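Local coordinates for SusD-like carbohydrate binding protein (Bacteroides vulgatus, PDB 3LEW), which probably binds carbohydrate at the outer membrane as a SusD-family lipoprotein of a nutrient uptake system, at residues M34-S39 and N83-L88; S74-Y77 and G81-T84; N234-E239 and K373-A378; E241-F246 and K303-W308. All blocks are in the same frame, centred on the assembly; numbering follows the deposited sequence.

Interaction 1: M34-S39 and N83-L88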
# COMPACT_ATOMS: atom_id res chain seq x y z
N MSE A 34 -11.00 -6.90 -2.63
CA MSE A 34 -10.03 -6.87 -3.76
C MSE A 34 -10.58 -6.57 -5.11
O MSE A 34 -9.87 -5.94 -5.98
CB MSE A 34 -9.23 -8.17 -3.77
CG MSE A 34 -8.39 -8.41 -2.54
SE MSE A 34 -6.98 -7.03 -2.30
CE MSE A 34 -6.16 -6.89 -3.97
N GLU A 35 -11.83 -6.94 -5.34
CA GLU A 35 -12.41 -6.96 -6.68
C GLU A 35 -13.42 -5.87 -7.00
O GLU A 35 -13.80 -5.72 -8.17
CB GLU A 35 -13.08 -8.31 -6.94
CG GLU A 35 -12.15 -9.48 -7.09
CD GLU A 35 -11.41 -9.47 -8.44
OE1 GLU A 35 -12.06 -9.65 -9.50
OE2 GLU A 35 -10.19 -9.27 -8.45
N THR A 36 -13.90 -5.13 -5.99
CA THR A 36 -15.04 -4.25 -6.23
C THR A 36 -14.62 -2.93 -6.89
O THR A 36 -13.85 -2.18 -6.33
CB THR A 36 -15.76 -3.97 -4.89
OG1 THR A 36 -16.16 -5.24 -4.34
CG2 THR A 36 -16.98 -3.07 -5.09
N PHE A 37 -15.19 -2.65 -8.06
CA PHE A 37 -14.98 -1.36 -8.70
C PHE A 37 -15.81 -0.25 -8.06
O PHE A 37 -16.98 -0.47 -7.70
CB PHE A 37 -15.41 -1.42 -10.16
CG PHE A 37 -14.43 -2.13 -11.10
CD1 PHE A 37 -13.22 -1.55 -11.46
CD2 PHE A 37 -14.76 -3.36 -11.67
CE1 PHE A 37 -12.36 -2.19 -12.37
CE2 PHE A 37 -13.89 -3.96 -12.58
CZ PHE A 37 -12.69 -3.36 -12.91
N ASN A 38 -15.25 0.97 -8.02
CA ASN A 38 -16.11 2.18 -7.99
C ASN A 38 -15.80 3.03 -9.25
O ASN A 38 -14.99 3.97 -9.23
CB ASN A 38 -15.97 2.97 -6.68
CG ASN A 38 -16.92 4.14 -6.61
OD1 ASN A 38 -17.94 4.16 -7.34
ND2 ASN A 38 -16.61 5.12 -5.78
N SER A 39 -16.43 2.63 -10.36
CA SER A 39 -15.99 3.01 -11.72
C SER A 39 -14.69 2.30 -12.02
O SER A 39 -13.97 1.85 -11.13
CB SER A 39 -15.85 4.52 -11.93
OG SER A 39 -14.58 5.08 -11.56
N ASN A 83 -11.90 7.94 -2.32
CA ASN A 83 -12.24 8.18 -0.92
C ASN A 83 -13.49 7.46 -0.51
O ASN A 83 -13.54 6.85 0.56
CB ASN A 83 -12.31 9.67 -0.67
CG ASN A 83 -12.29 10.02 0.79
OD1 ASN A 83 -11.25 9.92 1.48
ND2 ASN A 83 -13.46 10.39 1.30
N THR A 84 -14.53 7.51 -1.33
CA THR A 84 -15.75 6.78 -1.07
C THR A 84 -15.54 5.28 -1.00
O THR A 84 -16.01 4.63 -0.06
CB THR A 84 -16.83 7.16 -2.15
OG1 THR A 84 -17.16 8.54 -1.97
CG2 THR A 84 -18.10 6.32 -2.05
N LEU A 85 -14.83 4.71 -1.98
CA LEU A 85 -14.63 3.28 -1.98
C LEU A 85 -13.86 2.81 -0.75
O LEU A 85 -14.15 1.73 -0.21
CB LEU A 85 -13.85 2.87 -3.23
CG LEU A 85 -13.66 1.37 -3.39
CD1 LEU A 85 -15.03 0.59 -3.48
CD2 LEU A 85 -12.78 1.07 -4.63
N SER A 86 -12.92 3.62 -0.29
CA SER A 86 -12.13 3.27 0.88
C SER A 86 -13.02 2.98 2.08
O SER A 86 -12.92 1.93 2.76
CB SER A 86 -11.13 4.39 1.20
OG SER A 86 -10.39 4.12 2.36
N TRP A 87 -13.92 3.93 2.32
CA TRP A 87 -14.84 3.82 3.47
C TRP A 87 -15.76 2.60 3.35
O TRP A 87 -15.97 1.84 4.31
CB TRP A 87 -15.69 5.09 3.55
CG TRP A 87 -16.36 5.28 4.90
CD1 TRP A 87 -17.66 5.10 5.18
CD2 TRP A 87 -15.74 5.70 6.12
NE1 TRP A 87 -17.93 5.38 6.52
CE2 TRP A 87 -16.76 5.74 7.12
CE3 TRP A 87 -14.44 6.02 6.49
CZ2 TRP A 87 -16.50 6.13 8.44
CZ3 TRP A 87 -14.17 6.42 7.80
CH2 TRP A 87 -15.21 6.43 8.78
N LEU A 88 -16.34 2.41 2.16
CA LEU A 88 -17.26 1.32 1.93
C LEU A 88 -16.59 -0.04 2.07
O LEU A 88 -17.13 -0.94 2.71
CB LEU A 88 -17.92 1.48 0.56
CG LEU A 88 -18.68 0.33 -0.12
CD1 LEU A 88 -19.23 0.83 -1.44
CD2 LEU A 88 -17.78 -0.83 -0.41
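The backbone carbonyl oxygen of Asn38 is gripped twice. Ser39 OG reaches back to Asn38 O at 2.6 Å, lying in the carbonyl plane on a lone pair with a C=O...donor angle of 114°, and the side-chain ND2 of Asn42 supplies the second bond. The Asn38 side chain is directed at helix 81-103. A first torsion of -176° sets CG trans to the residue's own nitrogen and sends the amide across Thr84 at about a right angle. Asn38 ND2 then lies 4.2 Å from Thr84 CB, but its polar partner is the carbonyl of Gly81, one turn earlier in the helix.

The rest of the contact belongs to Leu85, which projects from the helix between Thr36 and Asn38. Its CB meets Asn38 CB at 4.1 Å. Of the two methyls, CD2 of Leu85 sits 3.8 Å from Thr36 O, while CD1 of Leu85 is 4.4 Å from the Thr36 methyl CG2. The Thr36 hydroxyl does not join in; it bonds back to the carbonyl of Tyr32 in the preceding turn. The buried leucine thus meets a backbone carbonyl as well as side chains. A pentaethylene glycol, probably from crystallisation, lies close to the Asn38 side chain.

Thr36 is the first residue to depart from helical geometry after helix 19-35. This is a helix-exit loop laid against the start of helix 81-103, packing within the largely helical part of the SusD fold.

Interaction 2: S74-Y77 and G81-T84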
# COMPACT_ATOMS: atom_id res chain seq x y z
N SER A 74 -5.97 16.74 -5.34
CA SER A 74 -7.37 17.17 -5.22
C SER A 74 -8.39 16.02 -4.99
O SER A 74 -9.49 16.30 -4.47
CB SER A 74 -7.78 18.01 -6.42
OG SER A 74 -7.85 17.21 -7.55
N ALA A 75 -8.04 14.78 -5.36
CA ALA A 75 -8.97 13.64 -5.38
C ALA A 75 -9.48 13.20 -3.99
O ALA A 75 -10.68 13.09 -3.77
CB ALA A 75 -8.34 12.42 -6.09
N ILE A 76 -8.57 12.97 -3.06
CA ILE A 76 -8.95 12.42 -1.76
C ILE A 76 -9.54 13.53 -0.87
O ILE A 76 -10.62 13.36 -0.32
CB ILE A 76 -7.74 11.69 -1.12
CG1 ILE A 76 -7.34 10.46 -1.97
CG2 ILE A 76 -8.05 11.25 0.35
CD1 ILE A 76 -8.38 9.30 -1.92
N TYR A 77 -8.87 14.66 -0.77
CA TYR A 77 -9.37 15.83 -0.04
C TYR A 77 -10.74 16.22 -0.61
O TYR A 77 -11.62 16.66 0.12
CB TYR A 77 -8.39 16.98 -0.20
CG TYR A 77 -8.90 18.27 0.37
CD1 TYR A 77 -8.78 18.53 1.71
CD2 TYR A 77 -9.52 19.22 -0.43
CE1 TYR A 77 -9.24 19.72 2.26
CE2 TYR A 77 -9.98 20.42 0.13
CZ TYR A 77 -9.85 20.64 1.47
OH TYR A 77 -10.32 21.83 2.05
N GLY A 81 -14.27 9.39 -5.78
CA GLY A 81 -14.66 7.98 -5.76
C GLY A 81 -13.71 7.06 -4.99
O GLY A 81 -14.15 6.04 -4.44
N THR A 82 -12.40 7.38 -4.99
CA THR A 82 -11.39 6.61 -4.27
C THR A 82 -11.64 6.71 -2.76
O THR A 82 -11.70 5.69 -2.05
CB THR A 82 -9.96 7.01 -4.60
OG1 THR A 82 -9.83 7.20 -6.02
CG2 THR A 82 -8.99 5.93 -4.14
N ASN A 83 -11.90 7.94 -2.32
CA ASN A 83 -12.24 8.18 -0.92
C ASN A 83 -13.49 7.46 -0.51
O ASN A 83 -13.54 6.85 0.56
CB ASN A 83 -12.31 9.67 -0.67
CG ASN A 83 -12.29 10.02 0.79
OD1 ASN A 83 -11.25 9.92 1.48
ND2 ASN A 83 -13.46 10.39 1.30
N THR A 84 -14.53 7.51 -1.33
CA THR A 84 -15.75 6.78 -1.07
C THR A 84 -15.54 5.28 -1.00
O THR A 84 -16.01 4.63 -0.06
CB THR A 84 -16.83 7.16 -2.15
OG1 THR A 84 -17.16 8.54 -1.97
CG2 THR A 84 -18.10 6.32 -2.05
O HOH W 1 -11.09 10.23 -4.20
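Ala75 is linked to the helix through a water. Water 1 stands 2.9 Å from Ala75 O, giving it a weak hydrogen bond, and accepts one from Asn83 N at 3.1 Å. That nitrogen belongs to the first turn of helix 81-103, where backbone N-H groups lack a carbonyl one turn earlier in the helix, so the water serves an amide that the helix itself cannot.

Ile76 comes next and makes the direct contact. Its two arms divide the work. A chi2 of -70° turns CD1, at the end of the CG1 arm, against the helix start, where Ile76 CD1 lies 3.9 Å from Thr82 CB and 3.8 Å from Asn83 N. The branch methyl CG2 of Ile76 touches Asn83 OD1 at 3.6 Å, an apolar group against a polar one. The loop between helix 68-71 and helix 81-103 folds back on the first turn of the helix it leads into. All three touching residues are buried, and the polar groups of both helix residues are engaged elsewhere: Thr82 OG1 with Asn42 and His70, Asn83 ND2 with the carbonyl of Arg471. Met55 and Tyr470 also pack on Ile76.

At Tyr77 the chain turns its side chain away from the helix. Its ring makes a cation-pi contact with Arg471, whose NH1 also bonds to Tyr77 O.

Interaction 3: N234-E239 and K373-A378; sequences NYLMTE and KTARGA
The guanidinium of Arg376 is used at its edge. Met237 O lies near its plane, 3.0 Å from Arg376 NH1, though the N-H...O angle of 122° makes this a weak hydrogen bond. Met237 N and water 2 are also in the plane at the edge. Leu236 CD2 approaches obliquely, 4.1 Å from Arg376 NH2, the two side chains crossing at about a right angle. Arg376 leaves its helix pointing away from the loop; a bend at chi2 (-60°) brings the head back to it.

Stronger partners fix that head. NH2 forms salt bridges with Glu401 and Glu253, and NH1 bonds to the hydroxyl of Tyr301. Glu253 OE1 also takes the N-H of Met237, so one carboxylate holds both the arginine and the loop backbone it meets. Such paired carboxylates would be expected to keep the arginine charged.

On the flank of the helix the contact turns apolar: Leu236 CD1 meets the Ala375 methyl CB at 3.7 Å. Water 2 sits between the two backbones, 2.8 Å from Met237 O and 2.7 Å from Ala375 O.

The loop segment leads into helix 239-242 with Thr238 as its N-cap. Across from it, helix 365-376 finishes at Gly377, whose positive phi comes with the bonds Ala378 N to Lys373 O (2.9 Å) and Gly377 N to Thr374 O (3.2 Å). This is a Schellman motif, and the arrangement is a helix C-terminus from whose last turn Arg376 reaches out to an interhelical loop.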
# COMPACT_ATOMS: atom_id res chain seq x y z
N ASN A 234 13.34 -15.48 5.10
CA ASN A 234 14.21 -14.31 4.83
C ASN A 234 14.58 -14.19 3.35
O ASN A 234 15.51 -13.47 2.97
CB ASN A 234 15.43 -14.35 5.77
CG ASN A 234 16.48 -15.38 5.38
OD1 ASN A 234 17.62 -15.30 5.84
ND2 ASN A 234 16.11 -16.33 4.55
N TYR A 235 13.77 -14.84 2.51
CA TYR A 235 14.00 -14.90 1.08
C TYR A 235 13.92 -13.52 0.42
O TYR A 235 12.99 -12.74 0.68
CB TYR A 235 12.99 -15.79 0.39
CG TYR A 235 13.24 -15.96 -1.08
CD1 TYR A 235 14.19 -16.85 -1.52
CD2 TYR A 235 12.54 -15.23 -2.05
CE1 TYR A 235 14.44 -17.03 -2.88
CE2 TYR A 235 12.79 -15.42 -3.44
CZ TYR A 235 13.73 -16.33 -3.84
OH TYR A 235 14.05 -16.57 -5.17
N LEU A 236 14.91 -13.21 -0.40
CA LEU A 236 14.85 -12.04 -1.24
C LEU A 236 15.00 -12.50 -2.69
O LEU A 236 15.89 -13.32 -2.99
CB LEU A 236 15.95 -11.03 -0.89
CG LEU A 236 15.79 -10.25 0.44
CD1 LEU A 236 16.99 -9.37 0.77
CD2 LEU A 236 14.49 -9.39 0.42
N MSE A 237 14.14 -12.00 -3.57
CA MSE A 237 14.05 -12.52 -4.94
C MSE A 237 15.28 -12.16 -5.76
O MSE A 237 16.04 -11.24 -5.43
CB MSE A 237 12.75 -12.04 -5.62
CG MSE A 237 12.70 -10.56 -5.98
SE MSE A 237 11.11 -10.10 -6.94
CE MSE A 237 10.13 -9.61 -5.38
N THR A 238 15.50 -12.95 -6.80
CA THR A 238 16.61 -12.74 -7.70
C THR A 238 16.33 -11.59 -8.68
O THR A 238 15.18 -11.09 -8.82
CB THR A 238 16.87 -13.99 -8.56
OG1 THR A 238 15.75 -14.22 -9.41
CG2 THR A 238 17.14 -15.22 -7.68
N GLU A 239 17.38 -11.19 -9.39
CA GLU A 239 17.23 -10.17 -10.42
C GLU A 239 16.19 -10.58 -11.48
O GLU A 239 15.36 -9.78 -11.87
CB GLU A 239 18.58 -9.87 -11.05
CG GLU A 239 18.56 -8.86 -12.23
CD GLU A 239 19.94 -8.45 -12.74
OE1 GLU A 239 20.99 -8.87 -12.17
OE2 GLU A 239 19.98 -7.68 -13.71
N LYS A 373 20.08 -4.03 0.36
CA LYS A 373 20.91 -3.32 -0.61
C LYS A 373 21.79 -4.29 -1.44
O LYS A 373 21.83 -4.21 -2.68
CB LYS A 373 21.72 -2.22 0.07
CG LYS A 373 20.94 -1.00 0.50
CD LYS A 373 21.85 -0.00 1.26
CE LYS A 373 21.17 1.32 1.66
NZ LYS A 373 20.58 2.05 0.49
N THR A 374 22.51 -5.18 -0.75
CA THR A 374 23.31 -6.20 -1.39
C THR A 374 22.50 -7.03 -2.41
O THR A 374 22.97 -7.30 -3.54
CB THR A 374 23.96 -7.13 -0.35
OG1 THR A 374 24.86 -6.35 0.45
CG2 THR A 374 24.77 -8.27 -1.06
N ALA A 375 21.31 -7.45 -2.01
CA ALA A 375 20.48 -8.29 -2.85
C ALA A 375 20.15 -7.57 -4.16
O ALA A 375 20.06 -8.21 -5.24
CB ALA A 375 19.20 -8.73 -2.12
N ARG A 376 20.02 -6.24 -4.11
CA ARG A 376 19.65 -5.50 -5.32
C ARG A 376 20.86 -4.93 -6.09
O ARG A 376 20.69 -4.37 -7.17
CB ARG A 376 18.70 -4.37 -4.96
CG ARG A 376 17.45 -4.80 -4.20
CD ARG A 376 16.58 -5.79 -4.95
NE ARG A 376 15.40 -6.15 -4.17
CZ ARG A 376 14.94 -7.38 -4.00
NH1 ARG A 376 15.52 -8.44 -4.57
NH2 ARG A 376 13.87 -7.55 -3.23
N GLY A 377 22.06 -5.05 -5.56
CA GLY A 377 23.24 -4.47 -6.22
C GLY A 377 23.54 -3.02 -5.84
O GLY A 377 24.38 -2.39 -6.46
N ALA A 378 22.85 -2.52 -4.83
CA ALA A 378 23.05 -1.18 -4.31
C ALA A 378 24.31 -1.12 -3.42
O ALA A 378 24.73 -2.12 -2.84
CB ALA A 378 21.84 -0.76 -3.50
O HOH W 2 18.59 -10.25 -6.22

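Interaction 4: E241-F246 and K303-W308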
# COMPACT_ATOMS: atom_id res chain seq x y z
N GLU A 241 13.69 -12.60 -11.23
CA GLU A 241 12.35 -12.53 -10.59
C GLU A 241 11.86 -11.06 -10.44
O GLU A 241 10.69 -10.73 -10.71
CB GLU A 241 12.34 -13.24 -9.24
CG GLU A 241 12.35 -14.77 -9.35
CD GLU A 241 12.69 -15.52 -8.07
OE1 GLU A 241 13.29 -14.93 -7.13
OE2 GLU A 241 12.41 -16.75 -8.03
N TYR A 242 12.75 -10.19 -10.01
CA TYR A 242 12.41 -8.75 -9.87
C TYR A 242 12.02 -8.11 -11.22
O TYR A 242 11.17 -7.19 -11.27
CB TYR A 242 13.60 -7.99 -9.27
CG TYR A 242 13.22 -6.77 -8.46
CD1 TYR A 242 12.98 -5.56 -9.06
CD2 TYR A 242 13.08 -6.85 -7.07
CE1 TYR A 242 12.62 -4.43 -8.30
CE2 TYR A 242 12.72 -5.73 -6.32
CZ TYR A 242 12.51 -4.53 -6.94
OH TYR A 242 12.17 -3.41 -6.21
N LYS A 243 12.62 -8.59 -12.30
CA LYS A 243 12.35 -8.10 -13.64
C LYS A 243 11.20 -8.80 -14.36
O LYS A 243 10.90 -8.49 -15.51
CB LYS A 243 13.61 -8.19 -14.48
CG LYS A 243 14.67 -7.16 -14.10
CD LYS A 243 15.92 -7.25 -14.96
CE LYS A 243 16.92 -6.11 -14.64
NZ LYS A 243 18.22 -6.35 -15.32
N ALA A 244 10.54 -9.75 -13.69
CA ALA A 244 9.50 -10.56 -14.31
C ALA A 244 8.12 -9.93 -14.36
O ALA A 244 7.19 -10.56 -14.87
CB ALA A 244 9.41 -11.95 -13.58
N GLY A 245 7.95 -8.71 -13.85
CA GLY A 245 6.72 -7.95 -14.07
C GLY A 245 5.83 -7.73 -12.85
O GLY A 245 4.76 -7.13 -12.96
N PHE A 246 6.24 -8.21 -11.66
CA PHE A 246 5.48 -7.97 -10.40
C PHE A 246 3.98 -8.33 -10.55
O PHE A 246 3.10 -7.61 -10.06
CB PHE A 246 5.69 -6.54 -9.88
CG PHE A 246 6.85 -6.41 -8.91
CD1 PHE A 246 8.14 -6.48 -9.38
CD2 PHE A 246 6.64 -6.23 -7.56
CE1 PHE A 246 9.22 -6.41 -8.50
CE2 PHE A 246 7.74 -6.15 -6.68
CZ PHE A 246 9.01 -6.23 -7.18
N LYS A 303 17.87 0.26 -11.13
CA LYS A 303 18.14 1.51 -11.85
C LYS A 303 17.95 1.28 -13.36
O LYS A 303 17.47 2.16 -14.07
CB LYS A 303 19.54 2.01 -11.55
CG LYS A 303 19.79 3.44 -12.01
CD LYS A 303 21.20 3.89 -11.69
CE LYS A 303 21.31 5.41 -11.75
NZ LYS A 303 22.65 5.89 -11.33
N GLU A 304 18.24 0.06 -13.81
CA GLU A 304 18.12 -0.42 -15.20
C GLU A 304 16.68 -0.46 -15.68
O GLU A 304 16.39 -0.46 -16.88
CB GLU A 304 18.66 -1.88 -15.32
CG GLU A 304 20.06 -2.11 -14.73
CD GLU A 304 20.59 -3.53 -14.94
OE1 GLU A 304 19.85 -4.40 -15.40
OE2 GLU A 304 21.76 -3.76 -14.63
N MSE A 305 15.76 -0.59 -14.71
CA MSE A 305 14.31 -0.72 -14.98
C MSE A 305 13.62 0.65 -15.21
O MSE A 305 12.42 0.71 -15.52
CB MSE A 305 13.65 -1.49 -13.83
CG MSE A 305 14.22 -2.90 -13.78
SE MSE A 305 13.88 -3.77 -12.09
CE MSE A 305 12.11 -3.45 -12.01
N LEU A 306 14.39 1.71 -15.03
CA LEU A 306 13.91 3.09 -15.16
C LEU A 306 14.53 3.68 -16.45
O LEU A 306 15.73 3.81 -16.58
CB LEU A 306 14.31 3.93 -13.96
CG LEU A 306 13.89 3.34 -12.61
CD1 LEU A 306 14.53 4.15 -11.46
CD2 LEU A 306 12.36 3.28 -12.50
N PHE A 307 13.68 4.01 -17.41
CA PHE A 307 14.18 4.49 -18.69
C PHE A 307 13.13 5.33 -19.41
O PHE A 307 11.95 5.14 -19.22
CB PHE A 307 14.58 3.32 -19.60
CG PHE A 307 13.50 2.27 -19.74
CD1 PHE A 307 12.53 2.38 -20.74
CD2 PHE A 307 13.43 1.21 -18.87
CE1 PHE A 307 11.55 1.45 -20.88
CE2 PHE A 307 12.42 0.26 -18.98
CZ PHE A 307 11.48 0.40 -20.00
N TRP A 308 13.61 6.25 -20.25
CA TRP A 308 12.73 7.04 -21.11
C TRP A 308 12.09 6.17 -22.16
O TRP A 308 12.75 5.32 -22.77
CB TRP A 308 13.54 8.12 -21.85
CG TRP A 308 14.22 9.13 -20.98
CD1 TRP A 308 15.56 9.30 -20.86
CD2 TRP A 308 13.60 10.13 -20.15
NE1 TRP A 308 15.82 10.33 -19.98
CE2 TRP A 308 14.64 10.85 -19.52
CE3 TRP A 308 12.27 10.46 -19.86
CZ2 TRP A 308 14.39 11.90 -18.66
CZ3 TRP A 308 12.03 11.50 -18.99
CH2 TRP A 308 13.09 12.21 -18.39
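From CB, Lys243 runs out extended toward Glu304. Its CG passes 4.0 Å from the selenium of Met305, a selenomethionine in this model; further out, Lys243 CE comes within 3.5 Å of Glu304 OE1. The tip completes a salt bridge, with NZ of Lys243 2.5 Å from Glu304 OE1 and nearly along the C-O axis of the carboxylate. The length is short and should be taken as doubtful, Glu304 being modelled in two conformers. NZ has a second carboxylate in Glu239, so the ammonium bridges two acids near the surface. The contact joins the end of helix 239-242 to the turn entering strand 306-309, an outermost strand of a four-stranded mixed sheet.

Met305 makes a Met-aromatic contact with Tyr242. Met305 SE lies 4.9 Å from the centroid of the Tyr242 ring and 79° off the ring normal, hence at the edge, with Tyr242 CD1 the nearest atom at 3.6 Å. A bend at chi3 (51°) keeps Met305 CE at that same edge, 3.7 Å from Tyr242 CD1. One face of the tyrosine ring is covered by Phe246, whose CE1 stands 3.8 Å above its centre. Met305 also bonds through its backbone to Ser327, and Phe246 makes a cation-pi contact with Lys328.

Overall arrangement
The four contacts form two clusters, with interactions 1 and 3 on opposite sides of the chain's centre, 34 Å apart between centres. Interactions 1 and 2 share the start of helix 81-103 and meet where Asn38 bonds to Gly81; of the four, interaction 2 is the fully buried one. Both rely on aliphatic packing, joined by a water in interaction 2. Interactions 3 and 4 both use helix 239-242, its start and its end, with interaction 4 nested in the chain loop that interaction 3 closes. Tyr235 bonds to Glu241 between them, and Arg376 packs on Tyr242. Here charge enters: a buried arginine among carboxylates in 3, a lysine-glutamate bridge near the surface in 4.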